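PDB 3E82: putative oxidoreductase from Klebsiella pneumoniae subsp. pneumoniae MGH 78578, which is a putative oxidoreductase of the Gfo/Idh/MocA family that probably uses a nicotinamide dinucleotide cofactor, its substrate being unknown. Local coordinates for residues Glu152-Arg157 / Ile227-Met232; Lys252-Gln257 / Asp276-Val281; Gln196-Asn201 / Val217-Pro222; Asp256-Gln261 / Gly297-Tyr302; Ile13-Val18 / Ala36-Arg41. All blocks are in the same frame, centred on the assembly; numbering follows the deposited sequence.

Interaction 1: Glu152-Arg157 / Ile227-Met232; sequences ESHFDR and ILHCSM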
# COMPACT_ATOMS: atom_id res chain seq x y z
N GLU B 152 -2.56 7.60 -1.92
CA GLU B 152 -1.48 7.00 -1.15
C GLU B 152 -0.43 8.03 -0.77
O GLU B 152 0.11 8.75 -1.62
CB GLU B 152 -0.85 5.87 -1.96
CG GLU B 152 0.07 4.98 -1.15
CD GLU B 152 0.42 3.70 -1.88
OE1 GLU B 152 -0.36 3.29 -2.77
OE2 GLU B 152 1.46 3.11 -1.54
N SER B 153 -0.12 8.08 0.53
CA SER B 153 0.84 9.03 1.09
C SER B 153 1.89 8.28 1.91
O SER B 153 1.56 7.47 2.78
CB SER B 153 0.09 10.04 1.98
OG SER B 153 0.98 10.97 2.57
N HIS B 154 3.16 8.57 1.63
CA HIS B 154 4.27 7.91 2.30
C HIS B 154 5.27 8.81 3.02
O HIS B 154 5.51 9.95 2.63
CB HIS B 154 5.13 7.12 1.30
CG HIS B 154 4.49 5.88 0.76
ND1 HIS B 154 5.16 4.67 0.70
CD2 HIS B 154 3.27 5.65 0.23
CE1 HIS B 154 4.38 3.76 0.16
NE2 HIS B 154 3.22 4.33 -0.14
N PHE B 155 5.86 8.24 4.06
CA PHE B 155 6.95 8.87 4.78
C PHE B 155 7.90 7.70 4.92
O PHE B 155 7.66 6.80 5.72
CB PHE B 155 6.62 9.36 6.17
CG PHE B 155 7.83 9.88 6.89
CD1 PHE B 155 8.25 11.19 6.70
CD2 PHE B 155 8.63 9.02 7.64
CE1 PHE B 155 9.46 11.64 7.22
CE2 PHE B 155 9.85 9.46 8.17
CZ PHE B 155 10.26 10.77 7.96
N ASP B 156 8.96 7.69 4.13
CA ASP B 156 9.91 6.58 4.18
C ASP B 156 11.34 7.09 4.13
O ASP B 156 11.63 8.11 3.52
CB ASP B 156 9.68 5.62 3.00
CG ASP B 156 8.27 5.04 2.95
OD1 ASP B 156 7.61 4.98 4.02
OD2 ASP B 156 7.81 4.63 1.86
N ARG B 157 12.22 6.37 4.80
CA ARG B 157 13.63 6.72 4.80
C ARG B 157 14.42 5.43 4.99
O ARG B 157 13.84 4.38 5.27
CB ARG B 157 13.92 7.76 5.90
CG ARG B 157 13.27 9.09 5.55
CD ARG B 157 13.67 10.29 6.40
NE ARG B 157 12.88 11.46 5.98
CZ ARG B 157 12.95 12.67 6.52
NH1 ARG B 157 13.78 12.91 7.54
NH2 ARG B 157 12.19 13.65 6.06
N ILE B 227 -4.37 5.20 1.70
CA ILE B 227 -3.30 4.40 2.27
C ILE B 227 -2.19 5.31 2.77
O ILE B 227 -1.65 6.12 2.02
CB ILE B 227 -2.71 3.42 1.23
CG1 ILE B 227 -3.76 2.38 0.84
CG2 ILE B 227 -1.48 2.73 1.80
CD1 ILE B 227 -3.27 1.40 -0.23
N LEU B 228 -1.86 5.18 4.06
CA LEU B 228 -0.81 5.97 4.68
C LEU B 228 0.26 4.97 5.06
O LEU B 228 -0.02 3.98 5.74
CB LEU B 228 -1.36 6.68 5.93
CG LEU B 228 -2.64 7.50 5.74
CD1 LEU B 228 -2.98 8.20 7.06
CD2 LEU B 228 -2.45 8.54 4.63
N HIS B 229 1.49 5.22 4.62
CA HIS B 229 2.58 4.27 4.88
C HIS B 229 3.86 4.92 5.40
O HIS B 229 4.36 5.89 4.82
CB HIS B 229 2.89 3.49 3.60
CG HIS B 229 3.85 2.36 3.79
ND1 HIS B 229 3.45 1.09 4.16
CD2 HIS B 229 5.20 2.32 3.70
CE1 HIS B 229 4.51 0.32 4.31
NE2 HIS B 229 5.59 1.04 4.04
N CYS B 230 4.39 4.37 6.49
CA CYS B 230 5.62 4.84 7.12
C CYS B 230 6.61 3.68 7.25
O CYS B 230 6.22 2.57 7.61
CB CYS B 230 5.33 5.36 8.53
SG CYS B 230 4.22 6.75 8.62
N SER B 231 7.88 3.93 6.95
CA SER B 231 8.91 2.89 7.09
C SER B 231 10.31 3.46 7.21
O SER B 231 10.63 4.45 6.57
CB SER B 231 8.89 1.92 5.90
OG SER B 231 9.92 0.96 6.05
N MSE B 232 11.14 2.84 8.04
CA MSE B 232 12.52 3.28 8.23
C MSE B 232 13.47 2.47 7.34
O MSE B 232 14.68 2.67 7.38
CB MSE B 232 12.93 3.11 9.70
CG MSE B 232 12.14 3.98 10.66
SE MSE B 232 12.46 5.85 10.29
CE MSE B 232 13.53 6.28 11.86

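Interaction 2: Lys252-Gln257 / Asp276-Val281; sequences KARADQ and DDDPLV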
# COMPACT_ATOMS: atom_id res chain seq x y z
N LYS B 252 4.01 12.25 -6.96
CA LYS B 252 4.93 13.28 -6.50
C LYS B 252 6.02 12.44 -5.86
O LYS B 252 5.83 11.85 -4.80
CB LYS B 252 4.29 14.20 -5.45
CG LYS B 252 5.26 15.28 -4.91
CD LYS B 252 5.76 16.20 -6.03
CE LYS B 252 6.56 17.40 -5.50
NZ LYS B 252 7.81 16.97 -4.76
N ALA B 253 7.15 12.35 -6.54
CA ALA B 253 8.26 11.54 -6.08
C ALA B 253 8.89 11.97 -4.76
O ALA B 253 8.93 11.20 -3.80
CB ALA B 253 9.32 11.49 -7.17
N ARG B 254 9.38 13.21 -4.74
CA ARG B 254 10.10 13.76 -3.59
C ARG B 254 9.25 14.55 -2.59
O ARG B 254 8.20 15.09 -2.92
CB ARG B 254 11.24 14.64 -4.12
CG ARG B 254 12.27 15.08 -3.09
CD ARG B 254 13.34 15.98 -3.71
NE ARG B 254 12.74 17.12 -4.39
CZ ARG B 254 13.40 18.01 -5.12
NH1 ARG B 254 14.71 17.91 -5.29
NH2 ARG B 254 12.74 19.00 -5.71
N ALA B 255 9.72 14.61 -1.34
CA ALA B 255 9.01 15.33 -0.29
C ALA B 255 9.39 16.80 -0.23
O ALA B 255 10.43 17.21 -0.75
CB ALA B 255 9.28 14.67 1.06
N ASP B 256 8.53 17.59 0.41
CA ASP B 256 8.75 19.02 0.60
C ASP B 256 10.12 19.17 1.29
O ASP B 256 10.52 18.31 2.07
CB ASP B 256 7.63 19.57 1.49
CG ASP B 256 7.90 20.98 1.97
OD1 ASP B 256 7.41 21.95 1.34
OD2 ASP B 256 8.62 21.11 2.98
N GLN B 257 10.84 20.26 1.00
CA GLN B 257 12.17 20.47 1.59
C GLN B 257 12.27 21.55 2.68
O GLN B 257 13.38 21.91 3.07
CB GLN B 257 13.19 20.83 0.49
CG GLN B 257 12.94 22.19 -0.18
CD GLN B 257 14.18 22.80 -0.82
OE1 GLN B 257 14.07 23.69 -1.67
NE2 GLN B 257 15.37 22.35 -0.41
N ASP B 276 10.22 23.88 -4.77
CA ASP B 276 10.23 22.46 -5.07
C ASP B 276 10.32 22.24 -6.58
O ASP B 276 9.33 22.36 -7.29
CB ASP B 276 8.95 21.82 -4.53
CG ASP B 276 9.04 20.31 -4.47
OD1 ASP B 276 9.91 19.73 -5.16
OD2 ASP B 276 8.22 19.70 -3.74
N ASP B 277 11.52 21.92 -7.06
CA ASP B 277 11.72 21.71 -8.48
C ASP B 277 11.50 20.25 -8.91
O ASP B 277 11.94 19.83 -9.98
CB ASP B 277 13.11 22.20 -8.90
CG ASP B 277 14.22 21.40 -8.26
OD1 ASP B 277 13.94 20.64 -7.31
OD2 ASP B 277 15.38 21.54 -8.70
N ASP B 278 10.81 19.48 -8.07
CA ASP B 278 10.48 18.10 -8.38
C ASP B 278 9.03 18.23 -8.81
O ASP B 278 8.14 18.48 -7.99
CB ASP B 278 10.58 17.20 -7.14
CG ASP B 278 10.13 15.77 -7.42
OD1 ASP B 278 10.75 15.11 -8.28
OD2 ASP B 278 9.16 15.30 -6.79
N PRO B 279 8.76 18.07 -10.11
CA PRO B 279 7.40 18.20 -10.60
C PRO B 279 6.43 17.08 -10.31
O PRO B 279 6.82 15.97 -9.94
CB PRO B 279 7.61 18.38 -12.09
CG PRO B 279 8.71 17.42 -12.35
CD PRO B 279 9.67 17.68 -11.20
N LEU B 280 5.16 17.39 -10.47
CA LEU B 280 4.10 16.43 -10.30
C LEU B 280 4.11 15.71 -11.65
O LEU B 280 4.20 16.36 -12.69
CB LEU B 280 2.78 17.16 -10.09
CG LEU B 280 2.64 17.99 -8.81
CD1 LEU B 280 1.82 19.24 -9.09
CD2 LEU B 280 1.99 17.14 -7.71
N VAL B 281 4.07 14.38 -11.63
CA VAL B 281 4.04 13.61 -12.87
C VAL B 281 2.62 13.08 -13.03
O VAL B 281 2.15 12.27 -12.22
CB VAL B 281 5.07 12.45 -12.83
CG1 VAL B 281 5.01 11.66 -14.13
CG2 VAL B 281 6.48 13.00 -12.63
O HOH W 1 10.66 17.81 -3.19

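Interaction 3: Gln196-Asn201 / Val217-Pro222; sequences QSVQGN and VVLNYP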
# COMPACT_ATOMS: atom_id res chain seq x y z
N GLN B 196 -14.77 6.29 7.11
CA GLN B 196 -15.81 5.48 7.72
C GLN B 196 -15.21 4.48 8.70
O GLN B 196 -15.81 4.15 9.72
CB GLN B 196 -16.62 4.75 6.66
CG GLN B 196 -17.82 4.00 7.22
CD GLN B 196 -18.86 3.70 6.16
OE1 GLN B 196 -19.24 4.58 5.40
NE2 GLN B 196 -19.33 2.46 6.12
N SER B 197 -14.02 3.97 8.38
CA SER B 197 -13.34 3.01 9.25
C SER B 197 -11.83 3.08 9.04
O SER B 197 -11.36 3.60 8.03
CB SER B 197 -13.84 1.60 8.99
OG SER B 197 -13.40 1.12 7.73
N VAL B 198 -11.08 2.56 10.00
CA VAL B 198 -9.63 2.59 9.94
C VAL B 198 -9.07 1.19 10.17
O VAL B 198 -9.49 0.49 11.09
CB VAL B 198 -9.04 3.54 11.02
CG1 VAL B 198 -7.54 3.50 11.00
CG2 VAL B 198 -9.53 4.96 10.77
N GLN B 199 -8.13 0.79 9.33
CA GLN B 199 -7.51 -0.51 9.46
C GLN B 199 -6.01 -0.28 9.60
O GLN B 199 -5.43 0.52 8.87
CB GLN B 199 -7.85 -1.37 8.24
CG GLN B 199 -7.49 -2.84 8.35
CD GLN B 199 -6.04 -3.10 8.03
OE1 GLN B 199 -5.51 -2.56 7.06
NE2 GLN B 199 -5.38 -3.95 8.83
N GLY B 200 -5.38 -0.96 10.54
CA GLY B 200 -3.96 -0.76 10.73
C GLY B 200 -3.10 -2.00 10.90
O GLY B 200 -3.55 -3.01 11.42
N ASN B 201 -1.86 -1.88 10.45
CA ASN B 201 -0.89 -2.96 10.56
C ASN B 201 0.41 -2.25 10.91
O ASN B 201 1.00 -1.55 10.07
CB ASN B 201 -0.75 -3.68 9.21
CG ASN B 201 -0.06 -5.03 9.34
OD1 ASN B 201 0.87 -5.20 10.14
ND2 ASN B 201 -0.50 -5.98 8.54
N VAL B 217 -1.32 1.85 7.21
CA VAL B 217 -2.68 2.15 7.63
C VAL B 217 -3.60 2.52 6.48
O VAL B 217 -3.25 3.32 5.62
CB VAL B 217 -2.68 3.31 8.64
CG1 VAL B 217 -4.10 3.68 9.04
CG2 VAL B 217 -1.84 2.91 9.86
N VAL B 218 -4.81 1.95 6.49
CA VAL B 218 -5.79 2.21 5.44
C VAL B 218 -7.03 2.87 6.00
O VAL B 218 -7.63 2.38 6.96
CB VAL B 218 -6.22 0.90 4.73
CG1 VAL B 218 -7.25 1.22 3.65
CG2 VAL B 218 -5.01 0.21 4.11
N LEU B 219 -7.40 4.00 5.41
CA LEU B 219 -8.60 4.73 5.80
C LEU B 219 -9.68 4.43 4.76
O LEU B 219 -9.52 4.75 3.58
CB LEU B 219 -8.31 6.24 5.85
CG LEU B 219 -7.78 6.79 7.19
CD1 LEU B 219 -6.59 6.01 7.67
CD2 LEU B 219 -7.43 8.26 7.01
N ASN B 220 -10.77 3.79 5.20
CA ASN B 220 -11.87 3.44 4.29
C ASN B 220 -12.95 4.52 4.19
O ASN B 220 -13.55 4.92 5.20
CB ASN B 220 -12.54 2.12 4.72
CG ASN B 220 -11.57 0.94 4.71
OD1 ASN B 220 -10.98 0.61 3.67
ND2 ASN B 220 -11.42 0.30 5.86
N TYR B 221 -13.19 4.98 2.97
CA TYR B 221 -14.23 5.97 2.68
C TYR B 221 -15.29 5.24 1.84
O TYR B 221 -15.01 4.20 1.26
CB TYR B 221 -13.64 7.15 1.90
CG TYR B 221 -12.79 8.07 2.74
CD1 TYR B 221 -13.34 9.18 3.39
CD2 TYR B 221 -11.43 7.81 2.92
CE1 TYR B 221 -12.56 10.02 4.20
CE2 TYR B 221 -10.63 8.63 3.73
CZ TYR B 221 -11.21 9.74 4.37
OH TYR B 221 -10.44 10.56 5.15
N PRO B 222 -16.51 5.79 1.76
CA PRO B 222 -17.56 5.12 0.98
C PRO B 222 -17.21 4.82 -0.48
O PRO B 222 -17.56 3.76 -0.99
CB PRO B 222 -18.74 6.08 1.10
CG PRO B 222 -18.53 6.71 2.44
CD PRO B 222 -17.04 7.00 2.41

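Interaction 4: Asp256-Gln261 / Gly297-Tyr302; sequences DQQESQ and GDQRQY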
# COMPACT_ATOMS: atom_id res chain seq x y z
N ASP B 256 8.53 17.59 0.41
CA ASP B 256 8.75 19.02 0.60
C ASP B 256 10.12 19.17 1.29
O ASP B 256 10.52 18.31 2.07
CB ASP B 256 7.63 19.57 1.49
CG ASP B 256 7.90 20.98 1.97
OD1 ASP B 256 7.41 21.95 1.34
OD2 ASP B 256 8.62 21.11 2.98
N GLN B 257 10.84 20.26 1.00
CA GLN B 257 12.17 20.47 1.59
C GLN B 257 12.27 21.55 2.68
O GLN B 257 13.38 21.91 3.07
CB GLN B 257 13.19 20.83 0.49
CG GLN B 257 12.94 22.19 -0.18
CD GLN B 257 14.18 22.80 -0.82
OE1 GLN B 257 14.07 23.69 -1.67
NE2 GLN B 257 15.37 22.35 -0.41
N GLN B 258 11.14 22.06 3.16
CA GLN B 258 11.21 23.09 4.19
C GLN B 258 11.95 22.64 5.43
O GLN B 258 12.77 23.38 5.97
CB GLN B 258 9.81 23.56 4.59
CG GLN B 258 9.07 24.28 3.50
CD GLN B 258 7.67 24.65 3.91
OE1 GLN B 258 7.46 25.46 4.82
NE2 GLN B 258 6.69 24.04 3.26
N GLU B 259 11.68 21.42 5.89
CA GLU B 259 12.35 20.93 7.08
C GLU B 259 13.87 20.91 6.90
O GLU B 259 14.60 21.37 7.77
CB GLU B 259 11.86 19.52 7.46
CG GLU B 259 12.43 19.05 8.79
CD GLU B 259 12.04 17.62 9.15
OE1 GLU B 259 12.45 16.69 8.42
OE2 GLU B 259 11.33 17.44 10.16
N SER B 260 14.34 20.39 5.76
CA SER B 260 15.77 20.34 5.49
C SER B 260 16.34 21.74 5.44
O SER B 260 17.46 21.99 5.90
CB SER B 260 16.05 19.64 4.16
OG SER B 260 15.47 18.35 4.16
N GLN B 261 15.57 22.66 4.86
CA GLN B 261 16.02 24.04 4.78
C GLN B 261 16.15 24.60 6.20
O GLN B 261 17.16 25.22 6.53
CB GLN B 261 15.03 24.86 3.94
CG GLN B 261 15.03 24.46 2.46
CD GLN B 261 14.14 25.34 1.61
OE1 GLN B 261 12.93 25.41 1.82
NE2 GLN B 261 14.73 26.03 0.64
N GLY B 297 6.01 25.74 -1.26
CA GLY B 297 5.42 25.43 0.03
C GLY B 297 5.83 26.49 1.04
O GLY B 297 6.87 27.11 0.88
N ASP B 298 5.00 26.72 2.06
CA ASP B 298 5.35 27.70 3.08
C ASP B 298 4.57 27.55 4.38
O ASP B 298 3.46 28.07 4.51
CB ASP B 298 5.18 29.12 2.55
CG ASP B 298 5.60 30.18 3.56
OD1 ASP B 298 6.35 29.83 4.51
OD2 ASP B 298 5.18 31.35 3.40
N GLN B 299 5.15 26.85 5.34
CA GLN B 299 4.47 26.65 6.61
C GLN B 299 4.31 27.94 7.44
O GLN B 299 3.63 27.93 8.46
CB GLN B 299 5.20 25.57 7.44
CG GLN B 299 6.62 25.89 7.84
CD GLN B 299 7.30 24.68 8.46
OE1 GLN B 299 7.00 24.27 9.58
NE2 GLN B 299 8.22 24.07 7.70
N ARG B 300 4.91 29.04 6.99
CA ARG B 300 4.75 30.31 7.69
C ARG B 300 3.26 30.64 7.65
O ARG B 300 2.77 31.45 8.43
CB ARG B 300 5.55 31.43 7.01
CG ARG B 300 7.06 31.27 7.07
CD ARG B 300 7.80 32.28 6.19
NE ARG B 300 7.40 33.66 6.47
CZ ARG B 300 6.55 34.36 5.72
NH1 ARG B 300 6.01 33.82 4.63
NH2 ARG B 300 6.24 35.61 6.07
N GLN B 301 2.54 30.01 6.71
CA GLN B 301 1.11 30.24 6.57
C GLN B 301 0.39 29.91 7.87
O GLN B 301 -0.59 30.57 8.23
CB GLN B 301 0.52 29.40 5.43
CG GLN B 301 0.77 29.95 4.03
CD GLN B 301 0.08 31.29 3.78
OE1 GLN B 301 -1.11 31.44 4.04
NE2 GLN B 301 0.83 32.26 3.27
N TYR B 302 0.86 28.89 8.59
CA TYR B 302 0.22 28.54 9.85
C TYR B 302 0.18 29.76 10.78
O TYR B 302 -0.86 30.08 11.34
CB TYR B 302 0.99 27.41 10.56
CG TYR B 302 0.39 27.06 11.90
CD1 TYR B 302 -0.69 26.17 11.99
CD2 TYR B 302 0.86 27.64 13.09
CE1 TYR B 302 -1.29 25.87 13.21
CE2 TYR B 302 0.27 27.34 14.32
CZ TYR B 302 -0.81 26.46 14.37
OH TYR B 302 -1.43 26.18 15.57

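Interaction 5: Ile13-Val18 / Ala36-Arg41; sequences IGYGFV and AFVASR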
# COMPACT_ATOMS: atom_id res chain seq x y z
N ILE B 13 7.55 28.66 24.74
CA ILE B 13 7.88 27.80 25.87
C ILE B 13 8.76 26.65 25.43
O ILE B 13 8.31 25.71 24.77
CB ILE B 13 6.60 27.24 26.54
CG1 ILE B 13 5.62 28.38 26.84
CG2 ILE B 13 6.97 26.46 27.80
CD1 ILE B 13 6.19 29.51 27.69
N GLY B 14 10.04 26.73 25.78
CA GLY B 14 10.99 25.69 25.40
C GLY B 14 11.82 26.12 24.21
O GLY B 14 11.28 26.56 23.19
N TYR B 15 13.13 26.01 24.34
CA TYR B 15 14.03 26.37 23.26
C TYR B 15 14.87 25.14 22.92
O TYR B 15 16.09 25.21 22.77
CB TYR B 15 14.94 27.53 23.64
CG TYR B 15 15.51 28.24 22.44
CD1 TYR B 15 14.68 28.89 21.54
CD2 TYR B 15 16.89 28.25 22.21
CE1 TYR B 15 15.20 29.54 20.42
CE2 TYR B 15 17.42 28.90 21.09
CZ TYR B 15 16.57 29.54 20.21
OH TYR B 15 17.09 30.18 19.11
N GLY B 16 14.18 24.01 22.84
CA GLY B 16 14.85 22.79 22.49
C GLY B 16 14.93 22.75 20.97
O GLY B 16 14.81 23.78 20.30
N PHE B 17 15.12 21.55 20.43
CA PHE B 17 15.22 21.39 18.99
C PHE B 17 14.09 22.05 18.20
O PHE B 17 14.33 22.85 17.30
CB PHE B 17 15.26 19.90 18.65
CG PHE B 17 15.07 19.63 17.20
CD1 PHE B 17 16.08 19.89 16.28
CD2 PHE B 17 13.84 19.17 16.73
CE1 PHE B 17 15.87 19.69 14.92
CE2 PHE B 17 13.62 18.97 15.37
CZ PHE B 17 14.64 19.24 14.46
N VAL B 18 12.85 21.71 18.54
CA VAL B 18 11.70 22.26 17.83
C VAL B 18 11.51 23.77 18.03
O VAL B 18 11.24 24.49 17.08
CB VAL B 18 10.40 21.53 18.23
CG1 VAL B 18 9.20 22.17 17.54
CG2 VAL B 18 10.50 20.05 17.83
N ALA B 36 8.62 37.95 22.09
CA ALA B 36 9.18 38.76 23.17
C ALA B 36 9.74 37.97 24.34
O ALA B 36 10.62 38.45 25.06
CB ALA B 36 8.12 39.72 23.68
N PHE B 37 9.24 36.75 24.53
CA PHE B 37 9.70 35.92 25.63
C PHE B 37 10.02 34.48 25.21
O PHE B 37 9.40 33.93 24.30
CB PHE B 37 8.64 35.86 26.74
CG PHE B 37 8.26 37.21 27.29
CD1 PHE B 37 9.02 37.80 28.29
CD2 PHE B 37 7.14 37.87 26.80
CE1 PHE B 37 8.66 39.05 28.81
CE2 PHE B 37 6.77 39.12 27.30
CZ PHE B 37 7.53 39.71 28.31
N VAL B 38 11.00 33.89 25.88
CA VAL B 38 11.39 32.51 25.64
C VAL B 38 11.62 31.89 27.02
O VAL B 38 12.42 32.40 27.81
CB VAL B 38 12.70 32.41 24.80
CG1 VAL B 38 13.20 30.97 24.78
CG2 VAL B 38 12.44 32.87 23.37
N ALA B 39 10.88 30.83 27.33
CA ALA B 39 11.07 30.16 28.62
C ALA B 39 12.07 29.04 28.41
O ALA B 39 11.84 28.12 27.61
CB ALA B 39 9.75 29.61 29.15
N SER B 40 13.20 29.14 29.10
CA SER B 40 14.27 28.16 29.01
C SER B 40 15.22 28.34 30.19
O SER B 40 15.45 29.46 30.64
CB SER B 40 15.05 28.35 27.70
OG SER B 40 16.20 27.52 27.66
N ARG B 41 15.76 27.23 30.67
CA ARG B 41 16.68 27.22 31.81
C ARG B 41 18.08 27.62 31.38
O ARG B 41 18.96 27.81 32.22
CB ARG B 41 16.74 25.83 32.44
CG ARG B 41 15.44 25.33 33.02
CD ARG B 41 14.98 26.19 34.17
NE ARG B 41 13.68 25.76 34.70
CZ ARG B 41 13.09 26.31 35.76
NH1 ARG B 41 13.67 27.31 36.40
NH2 ARG B 41 11.91 25.86 36.17
O HOH W 2 14.98 25.04 26.52

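Interaction 1: Glu152-Arg157 / Ile227-Met232
His-229 sets its CB over the centre of one face of the His-154 imidazole, 3.7 Å from the ring centroid, a CH-pi contact. His-154 has CG anti to its carbonyl carbon (chi1 -72°), which brings CG to 4.0 Å from CB of His-229. The two rings meet obliquely, with planes 38° apart. Rotation of the His-154 ring is set by two bonds lying in its plane: NE2 donates to Glu-152 OE2 at 2.6 Å, on the anti lone pair, and ND1 to Asp-156 OD2 at 2.9 Å. The Asp-156 carboxylate stands nearly perpendicular to the His-229 ring and presents OD1 at its edge, 3.6 Å from CD2 of His-229. On the sheet face holding Ser-153, Phe-155, Leu-228 and Cys-230, carbon and sulfur atoms touch, facing helix 176-192; CB of Ser-153 lies 4.0 Å from CD2 of Leu-228, while Ser-153 OG bonds Arg-240 NH1. Five backbone hydrogen bonds join the strands, such as Ser-153 N to Ile-227 O at 2.9 Å, and the segment axes run 4.8 Å apart at 6°. The histidine face turns to the second subunit, whose His-150 meets the ring of His-229. This is the parallel strand pair within the otherwise antiparallel sheet of the C-terminal alpha/beta domain, with helices on one face and the partner subunit on the other, as in relatives of the Gfo/Idh/MocA family.

Interaction 2: Lys252-Gln257 / Asp276-Val281
Lys-252 NZ meets two carboxylates of the 276-281 segment: Asp-276 OD2 at 2.9 Å, on the syn side, and Asp-278 OD2 at 3.0 Å, on the anti lone pair. NZ also donates to Arg-254 O at 2.7 Å, and the bend at chi4 (62°) carries it to this point. Asp-278 OD2 takes a second bond, from Arg-254 N at 2.9 Å, which arrives from above the carboxylate plane (51° out of it). The Arg-254 guanidinium bonds edge-on through NH2, to Asp-277 OD1 at 2.6 Å, with the two planes 14° apart, and to Asp-276 OD1 at 3.0 Å. In the next shell, Asp-278 N donates to Asp-276 OD1 at 3.1 Å, an Asx turn, coming from the opposite face of that carboxylate to Arg-254 NH2. A water donates to Asp-276 OD1 at 2.9 Å, and Ser-131 OG bonds Asp-276 OD2. Five charged side chains thus form one salt-bridge network, which probably offsets the repulsion among the clustered aspartates. The network lies between the end of strand 248-252 and the stretch leading into strand 280-284, adjacent antiparallel strands of the sheet; Leu-280 rests on Ile-136 and Val-139 of helix 131-142, and strand 289-292 flanks the far side of 280-284.

Interaction 3: Gln196-Asn201 / Val217-Pro222
Val-198 and Val-217 pack across the antiparallel strands with CG1 of Val-198 4.0 Å from CG1 of Val-217, and the same Val-198 methyl lies 4.3 Å from CD1 of Leu-219. Val-198 has CG1 anti to its backbone N (chi1 177°), which points that methyl at both partners. This is the tight side: helix 320-339 lies against it through Ala-332 and Ala-333, so Val-198 and Val-217 are buried between sheet and helix. In the middle of the pair the backbone ladder is regular. Gln-199 N donates to Val-218 O at 2.9 Å and Val-218 N returns a bond to Gln-199 O at 2.8 Å, each in the carbonyl plane of its acceptor.

On the opposite face the contact is polar at the Ser-197/Asn-220 end. Asn-220 ND2 donates to Ser-197 OG at 2.8 Å, the hydroxyl lying within 11° of the amide plane, while Asn-220 OD1 is bonded by Asn-201 ND2 of the second subunit and by Lys-225. The loose end is the solvent-exposed one. There Gln-196 N gives Asn-220 O a 2.6 Å bond and Ser-197 N adds a weak one at 3.4 Å, so two residues face one in a classic beta bulge. Beyond it, Gln-196 and Pro-222 touch lightly, OE1 of Gln-196 being 3.7 Å from CG of Pro-222.

The pair forms the beta hairpin 197-203/214-220, in which 197-203 is the outermost strand of its sheet within the chain. Strand 225-231 follows beyond 214-220; helices 320-339 and 176-192 lie against the face of Val-217.

Interaction 4: Asp256-Gln261 / Gly297-Tyr302
Gln-258 and Gln-299 join two helix starts whose backbones stay apart, the nearest CA atoms being those of Asp-256 and Gly-297 at 7.2 Å. The gap is spanned by the Gln-258 side chain, extended beyond CG, which runs alongside Gln-299, the two chains heading opposite ways. Its OE1 receives two bonds. Gln-299 N approaches at 2.7 Å, in the carbonyl plane and on a lone pair, with a nearly straight N-H...O angle of 167°. Gln-299 NE2 comes to 3.3 Å from above that plane, 64° out of it, in keeping with the two amide planes being turned 80° apart. With CG of Gln-299 between its backbone N and carbonyl carbon, CG itself lies 3.2 Å from Gln-258 OE1.

The other end of the Gln-258 amide is held by its own segment: NE2 donates to Asp-256 OD1 at 2.9 Å, close to the amide plane. With both amide atoms bonded, the group's rotation is fixed. Asp-256 OD2 accepts from Gln-258 N at 2.7 Å, closing an Asx turn, and Ser-131 N bonds OD1. On the second segment, Asp-298 OD1 accepts from Arg-300 N at 3.0 Å, a capping bond, and also from Trp-273 NE1. Asp-298 OD2 makes a salt bridge to Arg-300 NH1 at 2.9 Å. Gln-299 OE1 turns to Asn-126 ND2, while its side chain touches Phe-22 and Leu-26 of helix 17-28.

An Asx turn leading into helix 258-263 and a side-chain capping bond leading into helix 300-310 are thereby joined by one glutamine amide, next to a helix of the N-terminal Rossmann fold.

Interaction 5: Ile13-Val18 / Ala36-Arg41
Gly-14 N donates to Ala-39 O at 2.9 Å, with an N-H...O angle of 142°, the sole direct hydrogen bond between the two segments. It extends the parallel register of strands 8-13 and 33-39 just past the end of the first, where Ile-13 pairs with Ala-39 at a CA-CA distance of 4.8 Å. On the sheet face shared by these two residues, CD1 of Ile-13, placed by chi2 (-56°), lies 3.8 Å from CB of Ala-39. Helix 59-64 lies over this face, with Ala-62 touching both residues.

The segments belong to the first beta-alpha-beta unit of a Rossmann fold: strand 8-13, helix 17-28 and strand 33-39. Gly-14 and Gly-16 fit the GxGxxG pattern of its glycine-rich turn, completed by Gly-19. The pattern is consistent with dinucleotide binding, as in other members of the family. Gly-14 has a positive phi (101°), at which a CB would be jammed against the preceding carbonyl, and Gly-16 takes the N-cap position of helix 17-28.

Within the turn, Tyr-15 continues the contact on the other side of the strand. Its CB lies 4.0 Å from CG1 of Val-38 and 4.1 Å from CB of Ser-40, and the ring meets the valine methyl obliquely. Val-46 of helix 43-49 touches all three of these side chains, and the tyrosine hydroxyl is hydrogen-bonded to Asp-49. A water bridges the same two segments: it accepts from Tyr-15 N at 3.0 Å and bonds Ser-40 OG, also at 3.0 Å. Ser-40 OG is in addition hydrogen-bonded to Asp-42 N.

Interactions 1, 2 and 3 all reach the mixed sheet of the C-terminal domain. Interactions 1 and 3 lie on adjoining strands and touch directly, Leu-228 N lying 2.8 Å from Val-217 O, a probable hydrogen bond. Interaction 2 is farther along the sheet, its centre about 15 Å from that of interaction 1 and about 26 Å from that of interaction 3. Interaction 4 shares Asp-256 and Gln-257 with interaction 2 and reaches interaction 1 through a long, weak ion pair, Arg-157 NH2 to Glu-259 OE1 at 3.9 Å. Interaction 5, at the probable dinucleotide-binding turn, belongs to the Rossmann fold; its nearest atoms are about 6 Å from interaction 4 and about 9 Å from interaction 1.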